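Local coordinates for minor capsid protein (Cafeteriavirus-dependent mavirus, PDB 6G42) that forms the penton of the virophage mavirus capsid, a single jelly-roll protein that associates into pentamers, probably to close the fivefold vertices of the shell, at residues C[43-52]-C[258-268]; C[63-73]-C[195-203]. All coordinates share one frame; numbering follows the deposited sequence.

Interaction 1 of 2, residues C[43-52]-C[258-268]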
loop_
_atom_site.group_PDB
_atom_site.type_symbol
_atom_site.label_atom_id
_atom_site.label_comp_id
_atom_site.label_asym_id
_atom_site.label_seq_id
_atom_site.Cartn_x
_atom_site.Cartn_y
_atom_site.Cartn_z
ATOM N N LEU C 43 31.661 -23.551 -1.633
ATOM C CA LEU C 43 31.611 -23.208 -3.066
ATOM C C LEU C 43 32.523 -24.094 -3.934
ATOM O O LEU C 43 33.489 -24.687 -3.440
ATOM C CB LEU C 43 32.012 -21.741 -3.247
ATOM C CG LEU C 43 31.244 -20.709 -2.415
ATOM C CD1 LEU C 43 31.918 -19.348 -2.490
ATOM C CD2 LEU C 43 29.798 -20.618 -2.874
ATOM N N ASP C 44 32.203 -24.177 -5.227
ATOM C CA ASP C 44 33.071 -24.846 -6.209
ATOM C C ASP C 44 34.290 -23.964 -6.500
ATOM O O ASP C 44 34.157 -22.736 -6.551
ATOM C CB ASP C 44 32.342 -25.101 -7.538
ATOM C CG ASP C 44 31.173 -26.066 -7.408
ATOM O OD1 ASP C 44 30.672 -26.282 -6.283
ATOM O OD2 ASP C 44 30.743 -26.605 -8.453
ATOM N N PRO C 45 35.476 -24.578 -6.691
ATOM C CA PRO C 45 36.651 -23.783 -7.075
ATOM C C PRO C 45 36.645 -23.300 -8.535
ATOM O O PRO C 45 37.282 -22.295 -8.838
ATOM C CB PRO C 45 37.821 -24.734 -6.814
ATOM C CG PRO C 45 37.240 -26.097 -6.935
ATOM C CD PRO C 45 35.816 -25.998 -6.476
ATOM N N ASP C 46 35.927 -23.995 -9.417
ATOM C CA ASP C 46 35.904 -23.657 -10.852
ATOM C C ASP C 46 35.007 -22.473 -11.249
ATOM O O ASP C 46 35.111 -21.993 -12.381
ATOM C CB ASP C 46 35.501 -24.887 -11.681
ATOM C CG ASP C 46 36.523 -26.023 -11.600
ATOM O OD1 ASP C 46 37.700 -25.782 -11.248
ATOM O OD2 ASP C 46 36.144 -27.173 -11.905
ATOM N N LYS C 47 34.145 -22.009 -10.339
ATOM C CA LYS C 47 33.173 -20.934 -10.631
ATOM C C LYS C 47 33.447 -19.645 -9.850
ATOM O O LYS C 47 34.182 -19.648 -8.861
ATOM C CB LYS C 47 31.752 -21.409 -10.321
ATOM C CG LYS C 47 31.294 -22.618 -11.124
ATOM C CD LYS C 47 30.021 -23.209 -10.538
ATOM C CE LYS C 47 29.582 -24.490 -11.233
ATOM N NZ LYS C 47 28.468 -24.258 -12.193
ATOM N N ASN C 48 32.847 -18.553 -10.321
ATOM C CA ASN C 48 32.810 -17.270 -9.606
ATOM C C ASN C 48 31.408 -17.021 -9.061
ATOM O O ASN C 48 30.420 -17.349 -9.721
ATOM C CB ASN C 48 33.188 -16.118 -10.539
ATOM C CG ASN C 48 34.662 -16.106 -10.892
ATOM O OD1 ASN C 48 35.513 -16.506 -10.095
ATOM N ND2 ASN C 48 34.973 -15.628 -12.089
ATOM N N TYR C 49 31.331 -16.411 -7.879
ATOM C CA TYR C 49 30.061 -16.228 -7.168
ATOM C C TYR C 49 29.783 -14.797 -6.724
ATOM O O TYR C 49 30.698 -14.028 -6.429
ATOM C CB TYR C 49 30.024 -17.113 -5.930
ATOM C CG TYR C 49 30.029 -18.586 -6.231
ATOM C CD1 TYR C 49 31.223 -19.261 -6.472
ATOM C CD2 TYR C 49 28.842 -19.315 -6.267
ATOM C CE1 TYR C 49 31.236 -20.622 -6.743
ATOM C CE2 TYR C 49 28.844 -20.679 -6.535
ATOM C CZ TYR C 49 30.044 -21.328 -6.771
ATOM O OH TYR C 49 30.057 -22.675 -7.033
ATOM N N LEU C 50 28.494 -14.470 -6.683
ATOM C CA LEU C 50 27.987 -13.272 -6.030
ATOM C C LEU C 50 27.308 -13.699 -4.738
ATOM O O LEU C 50 26.768 -14.793 -4.666
ATOM C CB LEU C 50 26.973 -12.569 -6.928
ATOM C CG LEU C 50 27.458 -12.116 -8.305
ATOM C CD1 LEU C 50 26.277 -11.609 -9.117
ATOM C CD2 LEU C 50 28.528 -11.039 -8.189
ATOM N N LEU C 51 27.347 -12.832 -3.733
ATOM C CA LEU C 51 26.643 -13.032 -2.465
ATOM C C LEU C 51 25.533 -11.992 -2.305
ATOM O O LEU C 51 25.775 -10.786 -2.455
ATOM C CB LEU C 51 27.609 -12.901 -1.290
ATOM C CG LEU C 51 27.006 -12.806 0.119
ATOM C CD1 LEU C 51 26.310 -14.100 0.509
ATOM C CD2 LEU C 51 28.097 -12.477 1.113
ATOM N N ILE C 52 24.337 -12.468 -1.960
ATOM C CA ILE C 52 23.211 -11.600 -1.595
ATOM C C ILE C 52 22.484 -12.162 -0.374
ATOM O O ILE C 52 22.259 -13.375 -0.274
ATOM C CB ILE C 52 22.233 -11.376 -2.778
ATOM C CG1 ILE C 52 21.105 -10.421 -2.387
ATOM C CG2 ILE C 52 21.637 -12.683 -3.290
ATOM C CD1 ILE C 52 20.438 -9.781 -3.587
ATOM N N SER C 258 15.780 -4.713 -3.274
ATOM C CA SER C 258 17.216 -4.552 -3.579
ATOM C C SER C 258 17.770 -5.657 -4.499
ATOM O O SER C 258 18.656 -6.431 -4.109
ATOM C CB SER C 258 18.032 -4.484 -2.280
ATOM O OG SER C 258 17.559 -3.464 -1.414
ATOM N N SER C 259 17.247 -5.705 -5.726
ATOM C CA SER C 259 17.738 -6.606 -6.781
ATOM C C SER C 259 19.245 -6.454 -6.991
ATOM O O SER C 259 19.942 -7.444 -7.204
ATOM C CB SER C 259 17.007 -6.348 -8.113
ATOM O OG SER C 259 15.637 -6.717 -8.055
ATOM N N ASN C 260 19.732 -5.214 -6.907
ATOM C CA ASN C 260 21.153 -4.899 -7.089
ATOM C C ASN C 260 22.095 -5.268 -5.929
ATOM O O ASN C 260 23.306 -5.265 -6.140
ATOM C CB ASN C 260 21.328 -3.398 -7.383
ATOM C CG ASN C 260 20.843 -3.003 -8.767
ATOM O OD1 ASN C 260 21.060 -3.718 -9.745
ATOM N ND2 ASN C 260 20.218 -1.838 -8.862
ATOM N N LYS C 261 21.580 -5.590 -4.735
ATOM C CA LYS C 261 22.445 -5.740 -3.530
ATOM C C LYS C 261 23.297 -7.029 -3.497
ATOM O O LYS C 261 23.139 -7.901 -2.636
ATOM C CB LYS C 261 21.655 -5.532 -2.224
ATOM C CG LYS C 261 21.684 -4.089 -1.746
ATOM C CD LYS C 261 21.095 -3.905 -0.353
ATOM C CE LYS C 261 21.385 -2.510 0.198
ATOM N NZ LYS C 261 20.968 -1.391 -0.704
ATOM N N TYR C 262 24.239 -7.086 -4.435
ATOM C CA TYR C 262 25.157 -8.194 -4.613
ATOM C C TYR C 262 26.561 -7.750 -4.198
ATOM O O TYR C 262 26.905 -6.562 -4.274
ATOM C CB TYR C 262 25.171 -8.621 -6.083
ATOM C CG TYR C 262 23.989 -9.465 -6.537
ATOM C CD1 TYR C 262 23.859 -10.791 -6.128
ATOM C CD2 TYR C 262 23.024 -8.951 -7.414
ATOM C CE1 TYR C 262 22.795 -11.576 -6.553
ATOM C CE2 TYR C 262 21.956 -9.733 -7.847
ATOM C CZ TYR C 262 21.847 -11.045 -7.414
ATOM O OH TYR C 262 20.794 -11.829 -7.828
ATOM N N HIS C 263 27.367 -8.714 -3.759
ATOM C CA HIS C 263 28.790 -8.496 -3.468
ATOM C C HIS C 263 29.609 -9.623 -4.056
ATOM O O HIS C 263 29.185 -10.776 -4.020
ATOM C CB HIS C 263 29.021 -8.422 -1.967
ATOM C CG HIS C 263 28.355 -7.253 -1.330
ATOM N ND1 HIS C 263 28.860 -5.977 -1.423
ATOM C CD2 HIS C 263 27.204 -7.156 -0.627
ATOM C CE1 HIS C 263 28.055 -5.142 -0.791
ATOM N NE2 HIS C 263 27.045 -5.833 -0.296
ATOM N N ASN C 264 30.777 -9.289 -4.595
ATOM C CA ASN C 264 31.646 -10.281 -5.229
ATOM C C ASN C 264 32.372 -11.114 -4.179
ATOM O O ASN C 264 32.925 -10.563 -3.227
ATOM C CB ASN C 264 32.669 -9.592 -6.130
ATOM C CG ASN C 264 32.057 -9.050 -7.409
ATOM O OD1 ASN C 264 31.968 -7.835 -7.605
ATOM N ND2 ASN C 264 31.642 -9.954 -8.295
ATOM N N ILE C 265 32.347 -12.433 -4.350
ATOM C CA ILE C 265 33.189 -13.337 -3.565
ATOM C C ILE C 265 34.536 -13.433 -4.283
ATOM O O ILE C 265 34.590 -13.782 -5.465
ATOM C CB ILE C 265 32.554 -14.740 -3.401
ATOM C CG1 ILE C 265 31.251 -14.659 -2.586
ATOM C CG2 ILE C 265 33.521 -15.725 -2.743
ATOM C CD1 ILE C 265 31.399 -14.210 -1.139
ATOM N N LEU C 266 35.610 -13.127 -3.551
ATOM C CA LEU C 266 36.967 -13.080 -4.102
ATOM C C LEU C 266 37.673 -14.443 -4.102
ATOM O O LEU C 266 38.467 -14.723 -5.008
ATOM C CB LEU C 266 37.809 -12.045 -3.342
ATOM C CG LEU C 266 37.223 -10.626 -3.239
ATOM C CD1 LEU C 266 38.091 -9.761 -2.336
ATOM C CD2 LEU C 266 37.047 -9.960 -4.599
ATOM N N GLN C 267 37.377 -15.277 -3.100
ATOM C CA GLN C 267 38.001 -16.602 -2.947
ATOM C C GLN C 267 36.946 -17.695 -2.784
ATOM O O GLN C 267 35.985 -17.520 -2.048
ATOM C CB GLN C 267 38.929 -16.624 -1.728
ATOM C CG GLN C 267 39.863 -15.429 -1.621
ATOM C CD GLN C 267 40.829 -15.544 -0.455
ATOM O OE1 GLN C 267 40.752 -14.770 0.499
ATOM N NE2 GLN C 267 41.745 -16.510 -0.526
ATOM N N THR C 268 37.155 -18.820 -3.455
ATOM C CA THR C 268 36.221 -19.955 -3.454
ATOM C C THR C 268 36.557 -21.069 -2.457
ATOM O O THR C 268 35.723 -21.941 -2.201
ATOM C CB THR C 268 36.175 -20.606 -4.850
ATOM O OG1 THR C 268 37.509 -20.906 -5.287
ATOM C CG2 THR C 268 35.518 -19.676 -5.856
#

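Interaction 2 of 2, residues C[63-73]-C[195-203]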
loop_
_atom_site.group_PDB
_atom_site.type_symbol
_atom_site.label_atom_id
_atom_site.label_comp_id
_atom_site.label_asym_id
_atom_site.label_seq_id
_atom_site.Cartn_x
_atom_site.Cartn_y
_atom_site.Cartn_z
ATOM N N LEU C 63 15.504 -1.807 20.818
ATOM C CA LEU C 63 16.200 -0.705 20.158
ATOM C C LEU C 63 15.911 0.619 20.867
ATOM O O LEU C 63 14.801 0.827 21.360
ATOM C CB LEU C 63 15.783 -0.612 18.691
ATOM C CG LEU C 63 16.199 -1.753 17.756
ATOM C CD1 LEU C 63 15.554 -1.560 16.390
ATOM C CD2 LEU C 63 17.710 -1.861 17.610
ATOM N N PRO C 64 16.914 1.517 20.930
ATOM C CA PRO C 64 16.673 2.829 21.524
ATOM C C PRO C 64 15.863 3.750 20.623
ATOM O O PRO C 64 15.937 3.651 19.394
ATOM C CB PRO C 64 18.081 3.384 21.744
ATOM C CG PRO C 64 18.937 2.682 20.749
ATOM C CD PRO C 64 18.340 1.313 20.606
ATOM N N LEU C 65 15.095 4.630 21.256
ATOM C CA LEU C 65 14.243 5.595 20.570
ATOM C C LEU C 65 14.832 7.014 20.487
ATOM O O LEU C 65 14.440 7.788 19.616
ATOM C CB LEU C 65 12.876 5.649 21.260
ATOM C CG LEU C 65 12.138 4.331 21.511
ATOM C CD1 LEU C 65 10.688 4.610 21.874
ATOM C CD2 LEU C 65 12.191 3.394 20.315
ATOM N N PHE C 66 15.754 7.353 21.388
ATOM C CA PHE C 66 16.311 8.710 21.489
ATOM C C PHE C 66 17.739 8.662 22.045
ATOM O O PHE C 66 18.088 7.741 22.788
ATOM C CB PHE C 66 15.412 9.578 22.377
ATOM C CG PHE C 66 15.740 11.047 22.335
ATOM C CD1 PHE C 66 15.415 11.815 21.223
ATOM C CD2 PHE C 66 16.362 11.673 23.412
ATOM C CE1 PHE C 66 15.710 13.176 21.180
ATOM C CE2 PHE C 66 16.654 13.035 23.378
ATOM C CZ PHE C 66 16.330 13.786 22.260
ATOM N N LYS C 67 18.552 9.651 21.669
ATOM C CA LYS C 67 19.963 9.732 22.066
ATOM C C LYS C 67 20.330 11.194 22.336
ATOM O O LYS C 67 20.787 11.883 21.427
ATOM C CB LYS C 67 20.847 9.161 20.957
ATOM C CG LYS C 67 22.333 9.103 21.277
ATOM C CD LYS C 67 23.122 8.696 20.049
ATOM C CE LYS C 67 24.543 8.304 20.388
ATOM N NZ LYS C 67 25.188 7.643 19.223
ATOM N N PRO C 68 20.150 11.665 23.593
ATOM C CA PRO C 68 20.314 13.087 23.961
ATOM C C PRO C 68 21.626 13.790 23.592
ATOM O O PRO C 68 21.625 15.013 23.437
ATOM C CB PRO C 68 20.172 13.063 25.481
ATOM C CG PRO C 68 19.277 11.916 25.747
ATOM C CD PRO C 68 19.679 10.875 24.749
ATOM N N ALA C 69 22.720 13.041 23.470
ATOM C CA ALA C 69 24.036 13.617 23.160
ATOM C C ALA C 69 24.029 14.479 21.892
ATOM O O ALA C 69 24.572 15.579 21.889
ATOM C CB ALA C 69 25.078 12.513 23.043
ATOM N N GLY C 70 23.391 13.978 20.838
ATOM C CA GLY C 70 23.339 14.656 19.538
ATOM C C GLY C 70 22.461 15.895 19.432
ATOM O O GLY C 70 22.596 16.655 18.467
ATOM N N HIS C 71 21.565 16.096 20.399
ATOM C CA HIS C 71 20.638 17.238 20.405
ATOM C C HIS C 71 21.028 18.274 21.464
ATOM O O HIS C 71 21.457 17.914 22.559
ATOM C CB HIS C 71 19.206 16.762 20.672
ATOM C CG HIS C 71 18.799 15.563 19.868
ATOM N ND1 HIS C 71 18.188 15.659 18.637
ATOM C CD2 HIS C 71 18.913 14.239 20.128
ATOM C CE1 HIS C 71 17.949 14.446 18.171
ATOM N NE2 HIS C 71 18.376 13.566 19.058
ATOM N N ASP C 72 20.865 19.553 21.127
ATOM C CA ASP C 72 21.103 20.672 22.053
ATOM C C ASP C 72 19.831 21.504 22.189
ATOM O O ASP C 72 19.711 22.579 21.603
ATOM C CB ASP C 72 22.258 21.554 21.555
ATOM C CG ASP C 72 23.585 20.811 21.486
ATOM O OD1 ASP C 72 23.935 20.088 22.446
ATOM O OD2 ASP C 72 24.292 20.962 20.466
ATOM N N TYR C 73 18.883 20.994 22.967
ATOM C CA TYR C 73 17.583 21.649 23.126
ATOM C C TYR C 73 17.636 22.763 24.167
ATOM O O TYR C 73 18.424 22.702 25.110
ATOM C CB TYR C 73 16.488 20.636 23.504
ATOM C CG TYR C 73 16.172 19.559 22.465
ATOM C CD1 TYR C 73 16.474 19.725 21.103
ATOM C CD2 TYR C 73 15.526 18.382 22.848
ATOM C CE1 TYR C 73 16.171 18.738 20.175
ATOM C CE2 TYR C 73 15.217 17.392 21.925
ATOM C CZ TYR C 73 15.544 17.572 20.590
ATOM O OH TYR C 73 15.242 16.593 19.673
ATOM N N LEU C 195 8.532 11.555 14.908
ATOM C CA LEU C 195 9.375 10.547 15.539
ATOM C C LEU C 195 10.579 10.181 14.657
ATOM O O LEU C 195 11.626 9.794 15.165
ATOM C CB LEU C 195 8.555 9.298 15.875
ATOM C CG LEU C 195 7.277 9.471 16.714
ATOM C CD1 LEU C 195 6.662 8.115 17.037
ATOM C CD2 LEU C 195 7.545 10.251 17.996
ATOM N N GLU C 196 10.425 10.312 13.341
ATOM C CA GLU C 196 11.534 10.168 12.379
ATOM C C GLU C 196 12.707 11.139 12.616
ATOM O O GLU C 196 13.844 10.811 12.292
ATOM C CB GLU C 196 11.014 10.295 10.932
ATOM C CG GLU C 196 10.437 11.659 10.573
ATOM C CD GLU C 196 9.774 11.709 9.205
ATOM O OE1 GLU C 196 10.318 11.121 8.247
ATOM O OE2 GLU C 196 8.720 12.366 9.075
ATOM N N PHE C 197 12.415 12.324 13.164
ATOM C CA PHE C 197 13.434 13.340 13.542
ATOM C C PHE C 197 14.124 13.091 14.890
ATOM O O PHE C 197 15.086 13.786 15.225
ATOM C CB PHE C 197 12.794 14.739 13.608
ATOM C CG PHE C 197 12.561 15.375 12.267
ATOM C CD1 PHE C 197 11.524 14.939 11.448
ATOM C CD2 PHE C 197 13.360 16.433 11.831
ATOM C CE1 PHE C 197 11.302 15.522 10.212
ATOM C CE2 PHE C 197 13.144 17.021 10.596
ATOM C CZ PHE C 197 12.114 16.564 9.784
ATOM N N LEU C 198 13.602 12.142 15.667
ATOM C CA LEU C 198 14.085 11.835 17.018
ATOM C C LEU C 198 14.902 10.543 17.113
ATOM O O LEU C 198 15.834 10.455 17.917
ATOM C CB LEU C 198 12.887 11.762 17.976
ATOM C CG LEU C 198 11.940 12.977 18.017
ATOM C CD1 LEU C 198 10.836 12.771 19.043
ATOM C CD2 LEU C 198 12.670 14.275 18.323
ATOM N N THR C 199 14.541 9.535 16.324
ATOM C CA THR C 199 15.259 8.256 16.337
ATOM C C THR C 199 16.743 8.420 15.975
ATOM O O THR C 199 17.074 9.018 14.944
ATOM C CB THR C 199 14.608 7.177 15.429
ATOM O OG1 THR C 199 15.389 5.977 15.486
ATOM C CG2 THR C 199 14.493 7.617 13.959
ATOM N N PRO C 200 17.643 7.889 16.824
ATOM C CA PRO C 200 19.059 7.933 16.509
ATOM C C PRO C 200 19.499 6.835 15.542
ATOM O O PRO C 200 20.638 6.868 15.084
ATOM C CB PRO C 200 19.708 7.709 17.870
ATOM C CG PRO C 200 18.774 6.778 18.555
ATOM C CD PRO C 200 17.400 7.177 18.095
ATOM N N ILE C 201 18.614 5.883 15.238
ATOM C CA ILE C 201 18.972 4.698 14.469
ATOM C C ILE C 201 18.732 4.919 12.980
ATOM O O ILE C 201 17.608 5.215 12.561
ATOM C CB ILE C 201 18.191 3.467 14.966
ATOM C CG1 ILE C 201 18.459 3.295 16.465
ATOM C CG2 ILE C 201 18.587 2.212 14.179
ATOM C CD1 ILE C 201 17.775 2.126 17.114
ATOM N N SER C 202 19.799 4.742 12.200
ATOM C CA SER C 202 19.785 4.946 10.751
ATOM C C SER C 202 19.706 3.629 9.979
ATOM O O SER C 202 18.738 3.389 9.259
ATOM C CB SER C 202 21.029 5.720 10.323
ATOM O OG SER C 202 21.183 5.711 8.914
ATOM N N HIS C 203 20.729 2.793 10.150
ATOM C CA HIS C 203 20.883 1.535 9.409
ATOM C C HIS C 203 21.202 0.379 10.358
ATOM O O HIS C 203 21.689 0.602 11.467
ATOM C CB HIS C 203 22.017 1.657 8.385
ATOM C CG HIS C 203 21.608 2.261 7.074
ATOM N ND1 HIS C 203 21.677 3.613 6.815
ATOM C CD2 HIS C 203 21.162 1.685 5.932
ATOM C CE1 HIS C 203 21.276 3.843 5.577
ATOM N NE2 HIS C 203 20.956 2.691 5.021
HETATM O O HOH W 1 14.500 4.318 17.310
#

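Interaction 1 of 2, residues C[43-52]-C[258-268]
Y262 slots its ring between I52 and L50 at the margin of a four-stranded antiparallel sheet of the jelly-roll, where strand 49-62 runs antiparallel to strand 248-264. CD1 of I52 sits over the ring centre, 4.2 Å from the Y262 centroid, while CD1 of L50 meets the opposite face nearer the rim; both are CH-pi contacts. I52 reaches that position because its CG1 lies anti to the backbone N (chi1 -178°). The phenol is anchored beyond the pair by a hydrogen bond from Y262 OH to E304.

Backbone bonds tie this dense end together: L51 and H263 exchange two, with L51 N 2.8 Å from H263 O, and I265 N donates to Y49 O over 3.1 Å. I265 then packs inward, its CD1 4.0 Å from L51 CB and its CG2 against CD1 of L43. Alongside L50, the amide of N264 hydrogen-bonds to K6 and Y8 of a second subunit, so the strand edge is also an assembly surface.

Farther on lies the solvent side, where exposed P45 only brushes T268. T268 itself still packs firmly against the turn. Its CG2 meets the edge of the Y49 ring near the ring plane and fits between two backbone carbonyls, 3.4 Å from D44 O and 3.3 Å from K47 O.

Interaction 2 of 2, residues C[63-73]-C[195-203]
L63 and I201 open the contact, with CB of L63 3.7 Å from CD1 of I201 and the two side chains crossing at about a right angle. The same methyl also meets the ring of P64, 3.6 Å from its CD. I201 extends to both because its CG1 points opposite the carbonyl carbon (chi1 -56°).

The carbonyl of P64 takes a different route across: a water donates to P64 O and accepts from T199 OG1, each at 2.6 Å. T199 OG1 accepts in turn from I201 N, an ST turn consistent with a fixed hydroxyl that donates to the water. No direct hydrogen bond joins the two segments; a water bridges them instead. At L65 the backbone itself makes the contact, T199 CA approaching L65 O at 3.4 Å in a CA-H...O contact. L65 and F66 face M103 together in a classic beta bulge.

F66 swings its ring back toward the second segment, bringing CD1 to within 4.1 Å of L198 CB, and the ring of F93 meets it with the planes at about 50°. K67 lays its CB against the P200 ring, 3.6 Å from P200 CB, before its extended chain carries NZ away to salt bridges with D281, D283 and E285. Beyond the 3-10 turn at 68-70, H71 places one ring face under F66 CE1, while its edge approaches F197 O, which is held by K60 of a second subunit. Y73 finishes the walk: its OH lies 3.7 Å from L198 CD2, in the plane of the F66 ring at its edge, and is hydrogen-bonded to D165 OD2.

Segment 63-73 thus leaves and 195-203 returns beside the region holding helices 106-120 and 160-165, consistent with a domain inserted between jelly-roll strands.

The two interactions lie at different levels of an elongated chain, their centres 36 Å apart and their nearest atoms about 7 Å apart. Strand 49-62 connects them: interaction 1 pairs its beginning with strand 248-264, and the loop that follows it enters interaction 2. In sequence, both segments of interaction 2 fall between those of interaction 1. The chain thus leaves the jelly-roll sheet, passes through 63-73 to the region holding helices 106-120 and 160-165, and returns through 195-203 into strand 201-207. Interaction 1 lies far from the chain centre, interaction 2 near it, and both touch the second subunit, so each lies at an interface of the five-chain assembly.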